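Local structure of protein piwi (6KR6) at residues W425-P438 with A554-M567. The protein binds piRNAs as a Piwi-subfamily Argonaute and, guided by them, represses transposable elements. Sequence-based numbering, arbitrary orientation.
With ZN (zinc ion), chain C; nucleotides of chain B.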
# COMPACT_ATOMS: atom_id res chain seq x y z
N TRP A 425 17.89 -17.94 -5.74
CA TRP A 425 18.37 -19.23 -6.23
C TRP A 425 18.45 -19.26 -7.75
O TRP A 425 18.36 -20.33 -8.36
CB TRP A 425 17.48 -20.36 -5.71
CG TRP A 425 16.02 -20.18 -5.99
CD1 TRP A 425 15.37 -20.46 -7.15
CD2 TRP A 425 15.03 -19.68 -5.08
NE1 TRP A 425 14.03 -20.16 -7.03
CE2 TRP A 425 13.80 -19.68 -5.76
CE3 TRP A 425 15.07 -19.23 -3.76
CZ2 TRP A 425 12.62 -19.25 -5.17
CZ3 TRP A 425 13.89 -18.80 -3.17
CH2 TRP A 425 12.68 -18.82 -3.88
N GLN A 426 18.62 -18.10 -8.38
CA GLN A 426 18.72 -18.04 -9.83
C GLN A 426 19.95 -18.77 -10.35
O GLN A 426 19.92 -19.34 -11.44
CB GLN A 426 18.72 -16.58 -10.30
N ARG A 427 21.03 -18.77 -9.57
CA ARG A 427 22.24 -19.48 -9.96
C ARG A 427 22.07 -20.99 -9.97
O ARG A 427 22.97 -21.69 -10.44
CB ARG A 427 23.38 -19.10 -9.01
CG ARG A 427 22.90 -18.61 -7.65
CD ARG A 427 23.27 -19.56 -6.52
NE ARG A 427 22.36 -19.43 -5.39
CZ ARG A 427 22.60 -19.90 -4.17
NH1 ARG A 427 21.70 -19.74 -3.21
NH2 ARG A 427 23.73 -20.54 -3.91
N HIS A 428 20.94 -21.51 -9.49
CA HIS A 428 20.81 -22.94 -9.22
C HIS A 428 20.08 -23.73 -10.30
O HIS A 428 20.37 -24.92 -10.45
CB HIS A 428 20.13 -23.16 -7.87
CG HIS A 428 21.08 -23.18 -6.72
ND1 HIS A 428 22.22 -23.96 -6.70
CD2 HIS A 428 21.08 -22.50 -5.54
CE1 HIS A 428 22.87 -23.77 -5.57
NE2 HIS A 428 22.20 -22.89 -4.85
N PHE A 429 19.14 -23.14 -11.05
CA PHE A 429 18.56 -23.97 -12.10
C PHE A 429 19.49 -24.16 -13.29
O PHE A 429 19.22 -25.01 -14.14
CB PHE A 429 17.20 -23.45 -12.61
CG PHE A 429 16.85 -22.05 -12.21
CD1 PHE A 429 17.39 -20.96 -12.88
CD2 PHE A 429 15.91 -21.83 -11.22
CE1 PHE A 429 17.04 -19.68 -12.52
CE2 PHE A 429 15.55 -20.55 -10.86
CZ PHE A 429 16.11 -19.47 -11.52
N ARG A 430 20.58 -23.39 -13.37
CA ARG A 430 21.65 -23.73 -14.30
C ARG A 430 22.17 -25.11 -13.92
O ARG A 430 22.75 -25.28 -12.83
CB ARG A 430 22.76 -22.69 -14.26
N ASP A 431 21.96 -26.10 -14.80
CA ASP A 431 22.24 -27.51 -14.52
C ASP A 431 21.32 -28.04 -13.41
O ASP A 431 21.78 -28.58 -12.40
CB ASP A 431 23.72 -27.74 -14.18
CG ASP A 431 24.65 -27.03 -15.14
OD1 ASP A 431 24.16 -26.29 -16.01
OD2 ASP A 431 25.88 -27.20 -15.01
N GLN A 432 20.02 -27.87 -13.62
CA GLN A 432 18.99 -28.38 -12.72
C GLN A 432 17.67 -28.43 -13.49
O GLN A 432 17.42 -27.60 -14.37
CB GLN A 432 18.85 -27.51 -11.46
CG GLN A 432 17.78 -27.97 -10.48
CD GLN A 432 17.96 -29.41 -10.05
OE1 GLN A 432 17.19 -30.28 -10.42
NE2 GLN A 432 19.00 -29.66 -9.25
N ARG A 433 16.84 -29.41 -13.15
CA ARG A 433 15.61 -29.69 -13.88
C ARG A 433 14.40 -29.22 -13.08
O ARG A 433 14.38 -29.28 -11.85
CB ARG A 433 15.48 -31.18 -14.19
N MET A 434 13.37 -28.77 -13.80
CA MET A 434 12.18 -28.24 -13.16
C MET A 434 11.36 -29.35 -12.50
O MET A 434 11.46 -30.53 -12.85
CB MET A 434 11.32 -27.48 -14.17
CG MET A 434 11.75 -26.03 -14.35
SD MET A 434 10.65 -25.06 -15.41
CE MET A 434 10.97 -25.81 -17.01
N LEU A 435 10.53 -28.95 -11.54
CA LEU A 435 9.78 -29.91 -10.74
C LEU A 435 8.75 -30.66 -11.59
O LEU A 435 8.77 -31.89 -11.66
CB LEU A 435 9.08 -29.20 -9.58
CG LEU A 435 8.32 -30.12 -8.62
CD1 LEU A 435 9.30 -30.83 -7.70
CD2 LEU A 435 7.28 -29.35 -7.82
N THR A 436 7.83 -29.93 -12.21
CA THR A 436 6.77 -30.53 -13.01
C THR A 436 6.93 -30.06 -14.45
O THR A 436 6.96 -28.86 -14.72
CB THR A 436 5.39 -30.15 -12.47
OG1 THR A 436 5.38 -30.30 -11.05
CG2 THR A 436 4.33 -31.05 -13.07
N THR A 437 7.03 -31.02 -15.37
CA THR A 437 7.17 -30.75 -16.79
C THR A 437 6.20 -31.63 -17.56
O THR A 437 6.08 -32.82 -17.26
CB THR A 437 8.60 -31.01 -17.26
OG1 THR A 437 9.53 -30.35 -16.39
CG2 THR A 437 8.80 -30.51 -18.68
N PRO A 438 5.49 -31.07 -18.54
CA PRO A 438 4.62 -31.91 -19.37
C PRO A 438 5.43 -32.98 -20.09
O PRO A 438 6.43 -32.68 -20.74
CB PRO A 438 3.99 -30.91 -20.35
CG PRO A 438 4.91 -29.72 -20.33
CD PRO A 438 5.43 -29.66 -18.93
N ALA A 554 11.76 -19.72 -20.35
CA ALA A 554 11.33 -21.11 -20.35
C ALA A 554 10.58 -21.46 -19.07
O ALA A 554 9.60 -22.21 -19.09
CB ALA A 554 12.53 -22.04 -20.55
N ILE A 555 11.04 -20.92 -17.94
CA ILE A 555 10.30 -21.09 -16.69
C ILE A 555 8.91 -20.47 -16.81
O ILE A 555 7.90 -21.07 -16.43
CB ILE A 555 11.09 -20.49 -15.51
CG1 ILE A 555 12.43 -21.19 -15.34
CG2 ILE A 555 10.28 -20.59 -14.22
CD1 ILE A 555 13.33 -20.55 -14.31
N GLN A 556 8.85 -19.25 -17.36
CA GLN A 556 7.56 -18.59 -17.55
C GLN A 556 6.65 -19.41 -18.46
O GLN A 556 5.45 -19.51 -18.21
CB GLN A 556 7.76 -17.18 -18.12
CG GLN A 556 6.48 -16.37 -18.23
CD GLN A 556 6.72 -14.91 -18.60
OE1 GLN A 556 5.78 -14.12 -18.71
NE2 GLN A 556 7.99 -14.56 -18.79
N LEU A 557 7.21 -20.01 -19.51
CA LEU A 557 6.41 -20.81 -20.44
C LEU A 557 5.89 -22.08 -19.76
O LEU A 557 4.72 -22.44 -19.94
CB LEU A 557 7.24 -21.17 -21.67
CG LEU A 557 7.71 -20.04 -22.59
CD1 LEU A 557 8.62 -20.58 -23.68
CD2 LEU A 557 6.52 -19.31 -23.19
N ASN A 558 6.76 -22.76 -19.01
CA ASN A 558 6.32 -23.92 -18.24
C ASN A 558 5.16 -23.55 -17.33
O ASN A 558 4.20 -24.32 -17.19
CB ASN A 558 7.49 -24.48 -17.42
CG ASN A 558 7.23 -25.88 -16.90
OD1 ASN A 558 6.76 -26.75 -17.64
ND2 ASN A 558 7.54 -26.11 -15.63
N CYS A 559 5.22 -22.37 -16.71
CA CYS A 559 4.10 -21.93 -15.87
C CYS A 559 2.86 -21.64 -16.70
O CYS A 559 1.74 -22.02 -16.31
CB CYS A 559 4.50 -20.69 -15.07
SG CYS A 559 5.75 -21.02 -13.82
N LYS A 560 3.03 -20.97 -17.84
CA LYS A 560 1.91 -20.71 -18.75
C LYS A 560 1.20 -21.99 -19.14
O LYS A 560 -0.02 -21.99 -19.36
CB LYS A 560 2.39 -19.98 -20.00
CG LYS A 560 3.00 -18.61 -19.77
CD LYS A 560 1.95 -17.52 -19.73
CE LYS A 560 2.58 -16.18 -19.44
NZ LYS A 560 3.67 -15.84 -20.40
N LEU A 561 1.94 -23.10 -19.23
CA LEU A 561 1.32 -24.39 -19.52
C LEU A 561 0.61 -24.98 -18.32
O LEU A 561 -0.18 -25.92 -18.48
CB LEU A 561 2.37 -25.38 -20.02
CG LEU A 561 3.11 -25.00 -21.30
CD1 LEU A 561 3.74 -26.24 -21.90
CD2 LEU A 561 2.19 -24.32 -22.30
N GLY A 562 0.86 -24.46 -17.12
CA GLY A 562 0.19 -24.96 -15.93
C GLY A 562 0.96 -26.04 -15.21
O GLY A 562 0.38 -26.99 -14.68
N TYR A 563 2.28 -25.91 -15.18
CA TYR A 563 3.16 -26.85 -14.50
C TYR A 563 4.04 -26.11 -13.50
O TYR A 563 4.12 -24.88 -13.50
CB TYR A 563 4.00 -27.64 -15.52
CG TYR A 563 3.16 -28.56 -16.38
CD1 TYR A 563 2.50 -28.09 -17.50
CD2 TYR A 563 3.01 -29.90 -16.05
CE1 TYR A 563 1.72 -28.92 -18.28
CE2 TYR A 563 2.23 -30.75 -16.82
CZ TYR A 563 1.59 -30.25 -17.94
OH TYR A 563 0.82 -31.09 -18.71
N THR A 564 4.70 -26.88 -12.64
CA THR A 564 5.34 -26.34 -11.45
C THR A 564 6.85 -26.35 -11.60
O THR A 564 7.45 -27.43 -11.73
CB THR A 564 4.91 -27.16 -10.23
OG1 THR A 564 3.49 -27.32 -10.23
CG2 THR A 564 5.32 -26.45 -8.96
N PRO A 565 7.51 -25.19 -11.58
CA PRO A 565 8.98 -25.19 -11.68
C PRO A 565 9.67 -25.66 -10.41
O PRO A 565 10.69 -26.36 -10.49
CB PRO A 565 9.32 -23.73 -12.01
CG PRO A 565 8.05 -23.14 -12.50
CD PRO A 565 6.96 -23.84 -11.75
N TRP A 566 9.17 -25.27 -9.24
CA TRP A 566 9.77 -25.68 -7.98
C TRP A 566 8.70 -25.66 -6.89
O TRP A 566 7.55 -25.27 -7.13
CB TRP A 566 10.97 -24.79 -7.62
CG TRP A 566 10.65 -23.35 -7.36
CD1 TRP A 566 10.11 -22.82 -6.22
CD2 TRP A 566 10.88 -22.24 -8.24
NE1 TRP A 566 9.98 -21.46 -6.34
CE2 TRP A 566 10.45 -21.08 -7.57
CE3 TRP A 566 11.41 -22.12 -9.52
CZ2 TRP A 566 10.52 -19.81 -8.15
CZ3 TRP A 566 11.49 -20.86 -10.10
CH2 TRP A 566 11.04 -19.73 -9.41
N MET A 567 9.09 -26.08 -5.69
CA MET A 567 8.15 -26.20 -4.58
C MET A 567 8.92 -26.05 -3.27
O MET A 567 10.14 -26.23 -3.21
CB MET A 567 7.40 -27.54 -4.65
CG MET A 567 6.43 -27.86 -3.50
SD MET A 567 5.20 -26.60 -3.11
CE MET A 567 4.56 -26.21 -4.73
ZN ZN C . 5.10 -12.20 -18.57
OP3 U B 1 5.17 -12.60 -20.84
P U B 1 4.12 -11.61 -21.18
OP1 U B 1 3.11 -12.28 -22.03
OP2 U B 1 3.68 -10.99 -19.90
O5' U B 1 4.79 -10.46 -22.05
C5' U B 1 5.71 -9.53 -21.48
C4' U B 1 6.48 -8.79 -22.54
O4' U B 1 5.64 -7.75 -23.11
C3' U B 1 7.75 -8.09 -22.05
O3' U B 1 8.75 -8.18 -23.06
C2' U B 1 7.31 -6.63 -21.91
O2' U B 1 8.35 -5.69 -22.02
C1' U B 1 6.30 -6.50 -23.04
N1 U B 1 5.29 -5.45 -22.83
C2 U B 1 4.91 -4.69 -23.92
O2 U B 1 5.35 -4.88 -25.04
N3 U B 1 3.98 -3.72 -23.65
C4 U B 1 3.41 -3.42 -22.43
O4 U B 1 2.59 -2.51 -22.35
C5 U B 1 3.87 -4.24 -21.35
C6 U B 1 4.77 -5.20 -21.58
P A B 2 10.30 -8.31 -22.65
OP1 A B 2 10.64 -7.09 -21.86
OP2 A B 2 11.09 -8.66 -23.85
O5' A B 2 10.35 -9.55 -21.65
C5' A B 2 9.87 -10.83 -22.02
C4' A B 2 10.24 -11.85 -20.97
O4' A B 2 11.66 -12.12 -21.06
C3' A B 2 10.02 -11.38 -19.53
O3' A B 2 8.70 -11.66 -19.07
C2' A B 2 11.10 -12.12 -18.75
O2' A B 2 10.68 -13.44 -18.44
C1' A B 2 12.23 -12.20 -19.78
N9 A B 2 13.21 -11.11 -19.66
C8 A B 2 13.45 -10.13 -20.58
N7 A B 2 14.40 -9.29 -20.25
C5 A B 2 14.83 -9.77 -19.02
C6 A B 2 15.83 -9.32 -18.13
N6 A B 2 16.59 -8.25 -18.36
N1 A B 2 16.01 -10.02 -16.99
C2 A B 2 15.24 -11.09 -16.76
N3 A B 2 14.27 -11.61 -17.52
C4 A B 2 14.12 -10.89 -18.64
P U B 3 7.88 -10.58 -18.23
OP1 U B 3 6.60 -11.21 -17.80
OP2 U B 3 7.86 -9.31 -19.00
O5' U B 3 8.76 -10.35 -16.92
C5' U B 3 8.88 -11.36 -15.94
C4' U B 3 9.82 -10.95 -14.83
O4' U B 3 11.14 -10.67 -15.37
C3' U B 3 9.46 -9.68 -14.08
O3' U B 3 8.50 -9.93 -13.07
C2' U B 3 10.80 -9.20 -13.53
O2' U B 3 11.09 -9.84 -12.29
C1' U B 3 11.79 -9.71 -14.59
N1 U B 3 12.33 -8.63 -15.46
C2 U B 3 13.46 -7.98 -15.01
O2 U B 3 14.00 -8.24 -13.95
N3 U B 3 13.94 -7.00 -15.84
C4 U B 3 13.41 -6.62 -17.06
O4 U B 3 13.96 -5.71 -17.69
C5 U B 3 12.25 -7.35 -17.46
C6 U B 3 11.76 -8.31 -16.67
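Asn558 and Thr436 tie a loop, 425-438, to the end of a helix in the MID-PIWI half of this Argonaute. The helix closes in a Schellman motif at Gly562, and the chain beyond it, 563-567, runs beside the loop. The tight part of the contact centres on Asn558. Its CG lies opposite the backbone N (chi1 -164°), which sends the amide out to the loop; ND2 donates to Thr436 O at 3.0 Å, with that oxygen in the amide plane and the bond nearly straight at 171°. Two backbone bonds follow, Leu435 N to Pro565 O at 2.8 Å and Thr436 N to Thr564 O. Met434 reaches in against the same amide and also touches Pro565 CB, while Met471 of helix 454-471 also packs on Met434. At the start of the loop segment, Trp425 sets the edge of its indole on the face of Trp566, the planes at 81°; Trp566 NE1 itself donates to His766 O. Nearby, Ile555 CD1 sits over the centre of the Phe429 ring, 4.0 Å from its centroid.

The looser side is the part of the loop that swings out to solvent: Arg427, between Trp425 and Phe429, and Asp431, beyond Phe429, are exposed and make no contact with 554-567. Gln556 leaves the helix away from the loop, and its extended side chain reaches the guide RNA's 5' end: OE1 binds zinc, as does Leu810 O, and NE2 donates to O3' of A2 of chain B. At the partly exposed Tyr563, Thr436 CG2 meets the ring edge, and Pro438 CD lies over the face, 3.5 Å from its centroid.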